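Local coordinates for protein phosphonopyruvate hydrolase (Variovorax sp., PDB 2HJP) that hydrolyses the carbon-phosphorus bond of phosphonopyruvate to give pyruvate and phosphate, with the help of a divalent metal ion, at residues 62-67 against 97-102; 181-186 against 206-211. All coordinates share one frame; numbering follows the deposited sequence.

Interaction 1: 62-67 against 97-102; sequences THLEMM and PQYEAA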
loop_
_atom_site.group_PDB
_atom_site.type_symbol
_atom_site.label_atom_id
_atom_site.label_comp_id
_atom_site.label_asym_id
_atom_site.label_seq_id
_atom_site.Cartn_x
_atom_site.Cartn_y
_atom_site.Cartn_z
ATOM N N THR A 62 0.953 -1.870 -6.914
ATOM C CA THR A 62 -0.262 -1.200 -7.282
ATOM C C THR A 62 -1.110 -2.184 -8.108
ATOM O O THR A 62 -2.317 -2.313 -7.877
ATOM C CB THR A 62 0.031 0.070 -8.071
ATOM O OG1 THR A 62 0.656 1.021 -7.185
ATOM C CG2 THR A 62 -1.241 0.672 -8.640
ATOM N N HIS A 63 -0.466 -2.913 -9.005
ATOM C CA HIS A 63 -1.213 -3.832 -9.813
ATOM C C HIS A 63 -1.746 -5.057 -9.008
ATOM O O HIS A 63 -2.965 -5.410 -9.067
ATOM C CB HIS A 63 -0.349 -4.257 -11.018
ATOM C CG HIS A 63 -1.035 -5.243 -11.927
ATOM N ND1 HIS A 63 -0.921 -6.608 -11.784
ATOM C CD2 HIS A 63 -1.887 -5.041 -12.966
ATOM C CE1 HIS A 63 -1.672 -7.218 -12.684
ATOM N NE2 HIS A 63 -2.277 -6.292 -13.417
ATOM N N LEU A 64 -0.888 -5.619 -8.170
ATOM C CA LEU A 64 -1.265 -6.780 -7.353
ATOM C C LEU A 64 -2.428 -6.398 -6.458
ATOM O O LEU A 64 -3.406 -7.151 -6.369
ATOM C CB LEU A 64 -0.043 -7.257 -6.510
ATOM C CG LEU A 64 -0.433 -8.305 -5.444
ATOM C CD1 LEU A 64 -0.934 -9.584 -6.168
ATOM C CD2 LEU A 64 0.808 -8.666 -4.571
ATOM N N GLU A 65 -2.373 -5.218 -5.815
ATOM C CA GLU A 65 -3.513 -4.829 -4.950
ATOM C C GLU A 65 -4.814 -4.571 -5.753
ATOM O O GLU A 65 -5.891 -4.862 -5.274
ATOM C CB GLU A 65 -3.132 -3.622 -4.071
ATOM C CG GLU A 65 -2.029 -4.030 -3.096
ATOM C CD GLU A 65 -2.387 -5.370 -2.297
ATOM O OE1 GLU A 65 -3.507 -5.557 -1.751
ATOM O OE2 GLU A 65 -1.525 -6.228 -2.155
ATOM N N MET A 66 -4.688 -4.033 -6.963
ATOM C CA MET A 66 -5.850 -3.833 -7.803
ATOM C C MET A 66 -6.414 -5.215 -8.147
ATOM O O MET A 66 -7.621 -5.332 -8.272
ATOM C CB MET A 66 -5.478 -3.078 -9.121
ATOM C CG MET A 66 -6.730 -2.828 -10.032
ATOM S SD MET A 66 -8.161 -2.173 -9.097
ATOM C CE MET A 66 -7.562 -0.435 -8.919
ATOM N N MET A 67 -5.573 -6.235 -8.357
ATOM C CA MET A 67 -6.111 -7.558 -8.708
ATOM C C MET A 67 -6.893 -8.086 -7.528
ATOM O O MET A 67 -7.971 -8.670 -7.695
ATOM C CB MET A 67 -5.024 -8.576 -9.112
ATOM C CG MET A 67 -4.221 -8.196 -10.388
ATOM S SD MET A 67 -5.272 -7.834 -11.849
ATOM C CE MET A 67 -5.279 -6.059 -11.910
ATOM N N PRO A 97 2.639 -16.896 -6.484
ATOM C CA PRO A 97 1.807 -17.263 -5.343
ATOM C C PRO A 97 1.078 -15.993 -4.799
ATOM O O PRO A 97 0.004 -16.106 -4.249
ATOM C CB PRO A 97 2.826 -17.855 -4.321
ATOM C CG PRO A 97 3.986 -18.290 -5.182
ATOM C CD PRO A 97 4.048 -17.252 -6.296
ATOM N N GLN A 98 1.668 -14.809 -4.946
ATOM C CA GLN A 98 0.954 -13.600 -4.493
ATOM C C GLN A 98 -0.265 -13.282 -5.343
ATOM O O GLN A 98 -1.312 -12.958 -4.796
ATOM C CB GLN A 98 1.865 -12.390 -4.460
ATOM C CG GLN A 98 2.885 -12.510 -3.360
ATOM C CD GLN A 98 3.883 -11.382 -3.436
ATOM O OE1 GLN A 98 5.007 -11.525 -3.992
ATOM N NE2 GLN A 98 3.489 -10.251 -2.917
ATOM N N TYR A 99 -0.133 -13.432 -6.653
ATOM C CA TYR A 99 -1.275 -13.211 -7.576
ATOM C C TYR A 99 -2.358 -14.288 -7.330
ATOM O O TYR A 99 -3.546 -13.982 -7.226
ATOM C CB TYR A 99 -0.797 -13.211 -9.008
ATOM C CG TYR A 99 -0.355 -11.848 -9.413
ATOM C CD1 TYR A 99 -1.283 -10.914 -9.895
ATOM C CD2 TYR A 99 0.987 -11.435 -9.218
ATOM C CE1 TYR A 99 -0.889 -9.565 -10.162
ATOM C CE2 TYR A 99 1.388 -10.084 -9.499
ATOM C CZ TYR A 99 0.451 -9.160 -9.978
ATOM O OH TYR A 99 0.915 -7.897 -10.384
ATOM N N GLU A 100 -1.930 -15.541 -7.150
ATOM C CA GLU A 100 -2.884 -16.623 -6.823
ATOM C C GLU A 100 -3.605 -16.322 -5.509
ATOM O O GLU A 100 -4.846 -16.337 -5.432
ATOM C CB GLU A 100 -2.159 -17.971 -6.696
ATOM C CG GLU A 100 -3.148 -19.143 -6.510
ATOM C CD GLU A 100 -2.440 -20.500 -6.569
ATOM O OE1 GLU A 100 -1.196 -20.529 -6.523
ATOM O OE2 GLU A 100 -3.117 -21.541 -6.642
ATOM N N ALA A 101 -2.835 -15.966 -4.484
ATOM C CA ALA A 101 -3.443 -15.642 -3.206
ATOM C C ALA A 101 -4.350 -14.414 -3.321
ATOM O O ALA A 101 -5.340 -14.342 -2.562
ATOM C CB ALA A 101 -2.369 -15.411 -2.137
ATOM N N ALA A 102 -4.043 -13.479 -4.237
ATOM C CA ALA A 102 -4.902 -12.276 -4.441
ATOM C C ALA A 102 -6.282 -12.671 -5.072
ATOM O O ALA A 102 -7.248 -11.883 -5.060
ATOM C CB ALA A 102 -4.174 -11.226 -5.347
#
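Tyr99 reaches from helix 89-102 to helix 60-71 and ends in a hydrogen bond to His63, with Tyr99 OH 2.6 Å from His63 ND1 at 162°; either atom could be the donor. The hydroxyl lies at the edge of the imidazole, near its plane, and the two rings meet rim to rim, neither lying over the other. On the far side of the His63 ring NE2 is hydrogen-bonded to Gly41 O, so both ring nitrogens are engaged and the rotation of the imidazole is fixed. The close-packed part lies around the phenol: Leu64 CD1 sits 3.8 Å from the Tyr99 ring centroid, only 3° off the normal, a CH-pi contact over the ring centre. The same methyl touches Ala102, with Leu64 CD1 3.7 Å from Ala102 CB, while Met67 CG meets the ring edge at Tyr99 CE1 (3.6 Å). These two helices are neighbours on the outside of a TIM barrel, their segment axes 9.4 Å apart at 28°, and Tyr99 and Met67 both also touch Ala80 of strand 78-81, which places this half against the barrel wall. An alanine in place of Tyr99 would probably leave His63 ND1 without its hydroxyl mate and open a gap above Leu64 CD1. The other flank is looser: exposed Gln98 lays its aliphatic CB against Leu64 CD2 at 3.9 Å, the two side chains crossing at about a right angle, and buries little surface there.

Interaction 2: 181-186 against 206-211; sequences DAILIH and VPLVLV. With PPR (phosphonopyruvate), chain G.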
loop_
_atom_site.group_PDB
_atom_site.type_symbol
_atom_site.label_atom_id
_atom_site.label_comp_id
_atom_site.label_asym_id
_atom_site.label_seq_id
_atom_site.Cartn_x
_atom_site.Cartn_y
_atom_site.Cartn_z
ATOM N N ASP A 181 -0.292 -23.334 -19.970
ATOM C CA ASP A 181 -1.603 -23.930 -20.190
ATOM C C ASP A 181 -2.227 -23.363 -21.412
ATOM O O ASP A 181 -3.232 -23.902 -21.893
ATOM C CB ASP A 181 -2.500 -23.641 -18.971
ATOM C CG ASP A 181 -1.967 -24.323 -17.690
ATOM O OD1 ASP A 181 -2.018 -25.563 -17.663
ATOM O OD2 ASP A 181 -1.463 -23.635 -16.756
ATOM N N ALA A 182 -1.668 -22.240 -21.877
ATOM C CA ALA A 182 -2.188 -21.593 -23.098
ATOM C C ALA A 182 -1.166 -20.661 -23.670
ATOM O O ALA A 182 -0.249 -20.261 -22.961
ATOM C CB ALA A 182 -3.482 -20.861 -22.803
ATOM N N ILE A 183 -1.295 -20.333 -24.956
ATOM C CA ILE A 183 -0.347 -19.460 -25.591
ATOM C C ILE A 183 -1.060 -18.232 -26.184
ATOM O O ILE A 183 -1.976 -18.358 -27.023
ATOM C CB ILE A 183 0.393 -20.218 -26.695
ATOM C CG1 ILE A 183 1.038 -21.510 -26.106
ATOM C CG2 ILE A 183 1.357 -19.270 -27.344
ATOM C CD1 ILE A 183 2.178 -22.098 -26.834
ATOM N N LEU A 184 -0.665 -17.058 -25.718
ATOM C CA LEU A 184 -1.268 -15.840 -26.206
ATOM C C LEU A 184 -0.291 -15.380 -27.285
ATOM O O LEU A 184 0.849 -15.085 -26.979
ATOM C CB LEU A 184 -1.361 -14.803 -25.074
ATOM C CG LEU A 184 -2.209 -13.542 -25.432
ATOM C CD1 LEU A 184 -2.568 -12.730 -24.108
ATOM C CD2 LEU A 184 -1.424 -12.709 -26.549
ATOM N N ILE A 185 -0.728 -15.380 -28.544
ATOM C CA ILE A 185 0.106 -14.954 -29.667
ATOM C C ILE A 185 -0.381 -13.548 -29.979
ATOM O O ILE A 185 -1.547 -13.304 -30.246
ATOM C CB ILE A 185 -0.007 -15.931 -30.889
ATOM C CG1 ILE A 185 0.845 -15.425 -32.054
ATOM C CG2 ILE A 185 -1.519 -16.118 -31.338
ATOM C CD1 ILE A 185 2.350 -15.583 -31.862
ATOM N N HIS A 186 0.548 -12.604 -29.915
ATOM C CA HIS A 186 0.146 -11.228 -30.131
ATOM C C HIS A 186 0.571 -10.620 -31.481
ATOM O O HIS A 186 1.538 -11.045 -32.137
ATOM C CB HIS A 186 0.650 -10.395 -28.953
ATOM C CG HIS A 186 -0.234 -9.216 -28.613
ATOM N ND1 HIS A 186 -1.503 -9.040 -29.138
ATOM C CD2 HIS A 186 -0.002 -8.130 -27.832
ATOM C CE1 HIS A 186 -2.006 -7.896 -28.704
ATOM N NE2 HIS A 186 -1.117 -7.323 -27.910
ATOM N N VAL A 206 -2.162 -27.142 -26.435
ATOM C CA VAL A 206 -2.869 -26.153 -25.643
ATOM C C VAL A 206 -3.541 -25.081 -26.495
ATOM O O VAL A 206 -3.114 -24.786 -27.603
ATOM C CB VAL A 206 -1.965 -25.498 -24.607
ATOM C CG1 VAL A 206 -1.384 -26.583 -23.719
ATOM C CG2 VAL A 206 -0.940 -24.589 -25.259
ATOM N N PRO A 207 -4.611 -24.477 -25.964
ATOM C CA PRO A 207 -5.370 -23.427 -26.650
ATOM C C PRO A 207 -4.668 -22.126 -26.816
ATOM O O PRO A 207 -3.789 -21.753 -26.033
ATOM C CB PRO A 207 -6.610 -23.202 -25.800
ATOM C CG PRO A 207 -6.555 -24.173 -24.717
ATOM C CD PRO A 207 -5.224 -24.881 -24.691
ATOM N N LEU A 208 -5.052 -21.414 -27.850
ATOM C CA LEU A 208 -4.488 -20.086 -28.076
ATOM C C LEU A 208 -5.360 -18.985 -27.488
ATOM O O LEU A 208 -6.585 -19.184 -27.247
ATOM C CB LEU A 208 -4.343 -19.814 -29.566
ATOM C CG LEU A 208 -3.429 -20.805 -30.247
ATOM C CD1 LEU A 208 -3.419 -20.419 -31.720
ATOM C CD2 LEU A 208 -1.982 -20.838 -29.590
ATOM N N VAL A 209 -4.717 -17.849 -27.250
ATOM C CA VAL A 209 -5.391 -16.662 -26.714
ATOM C C VAL A 209 -5.080 -15.507 -27.684
ATOM O O VAL A 209 -3.910 -15.290 -28.032
ATOM C CB VAL A 209 -4.839 -16.245 -25.305
ATOM C CG1 VAL A 209 -5.650 -15.015 -24.741
ATOM C CG2 VAL A 209 -4.832 -17.435 -24.350
ATOM N N LEU A 210 -6.131 -14.792 -28.094
ATOM C CA LEU A 210 -5.987 -13.613 -28.964
ATOM C C LEU A 210 -6.425 -12.304 -28.264
ATOM O O LEU A 210 -7.389 -12.291 -27.443
ATOM C CB LEU A 210 -6.855 -13.783 -30.244
ATOM C CG LEU A 210 -6.622 -15.033 -31.117
ATOM C CD1 LEU A 210 -7.494 -15.082 -32.365
ATOM C CD2 LEU A 210 -5.120 -14.986 -31.531
ATOM N N VAL A 211 -5.758 -11.213 -28.590
ATOM C CA VAL A 211 -6.116 -9.871 -28.080
ATOM C C VAL A 211 -6.206 -9.087 -29.396
ATOM O O VAL A 211 -5.223 -8.483 -29.845
ATOM C CB VAL A 211 -4.974 -9.312 -27.203
ATOM C CG1 VAL A 211 -5.387 -7.924 -26.578
ATOM C CG2 VAL A 211 -4.568 -10.372 -26.161
HETATM C C1 PPR G . -2.483 -5.129 -21.645
HETATM O O1 PPR G . -3.761 -4.960 -21.808
HETATM O "O2'" PPR G . -1.832 -4.631 -20.766
HETATM C C2 PPR G . -1.851 -6.038 -22.656
HETATM C C3 PPR G . -2.193 -6.212 -23.966
HETATM O O2 PPR G . -0.822 -6.726 -22.161
HETATM P P PPR G . -1.351 -4.890 -24.963
HETATM O O1P PPR G . 0.164 -5.186 -24.775
HETATM O O2P PPR G . -1.810 -3.536 -24.359
HETATM O O3P PPR G . -1.759 -5.147 -26.336
HETATM O O HOH W 1 -3.303 -11.072 -30.322
#
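Strands 182-185 and 208-210 are neighbouring parallel staves of the TIM barrel, joined through helix 193-201 as a beta-alpha-beta unit, and at their C-terminal ends His186 enters the phosphonopyruvate pocket. Three backbone hydrogen bonds set the register: Ile183 N to Pro207 O, Val209 N to Ile183 O (2.8 Å, the donor 36° out of the carbonyl plane) and Ile185 N to Val209 O. Inside the barrel, Leu184 CB packs on Val209 CB at 3.8 Å, and Leu184 CD1 runs on to Val211 CG2 at 3.7 Å; Val209 also touches Ile231 and Ile233 of the next strand. On the helix-covered face, Ile183 CB meets Leu208 CD2, while Ile185 and Leu210 lie side by side, Ile185 CG2 3.8 Å from Leu210 CD2. Beyond the last strand bond, water 1 bridges the splayed ends: it donates to Ile185 O (2.8 Å), accepts from Val211 N and is hydrogen-bonded to His186 ND1 (3.0 Å). The imidazole is thus held at both nitrogens, with His186 CE1 against Val211 CB at 3.6 Å. Arg155 and Arg188 stand nearby and also bind the substrate. At the pocket end, His186 NE2 donates to O3P of the phosphonate at 2.8 Å and 164°, the oxygen lying in the plane of the ring.

Both contacts are buried and belong to one barrel, but to different layers. Interaction 1 joins two helices of the outer layer mainly through side chains, combining apolar packing with one histidine-tyrosine bond, and one flank reaches an exposed glutamine. Interaction 2 joins two strands of the inner wall, where main-chain bonds dominate and aliphatic groups fill both faces; no exposed residue takes part. They share no element, and the nearest atoms of interaction 1 and interaction 2 are about 10 Å apart. Each carries one histidine bonded at both ring nitrogens: that of 181-186 touches the substrate directly, whereas His63 of 62-67, whose side chain is about 8 Å from the bound phosphonopyruvate, stands behind the site.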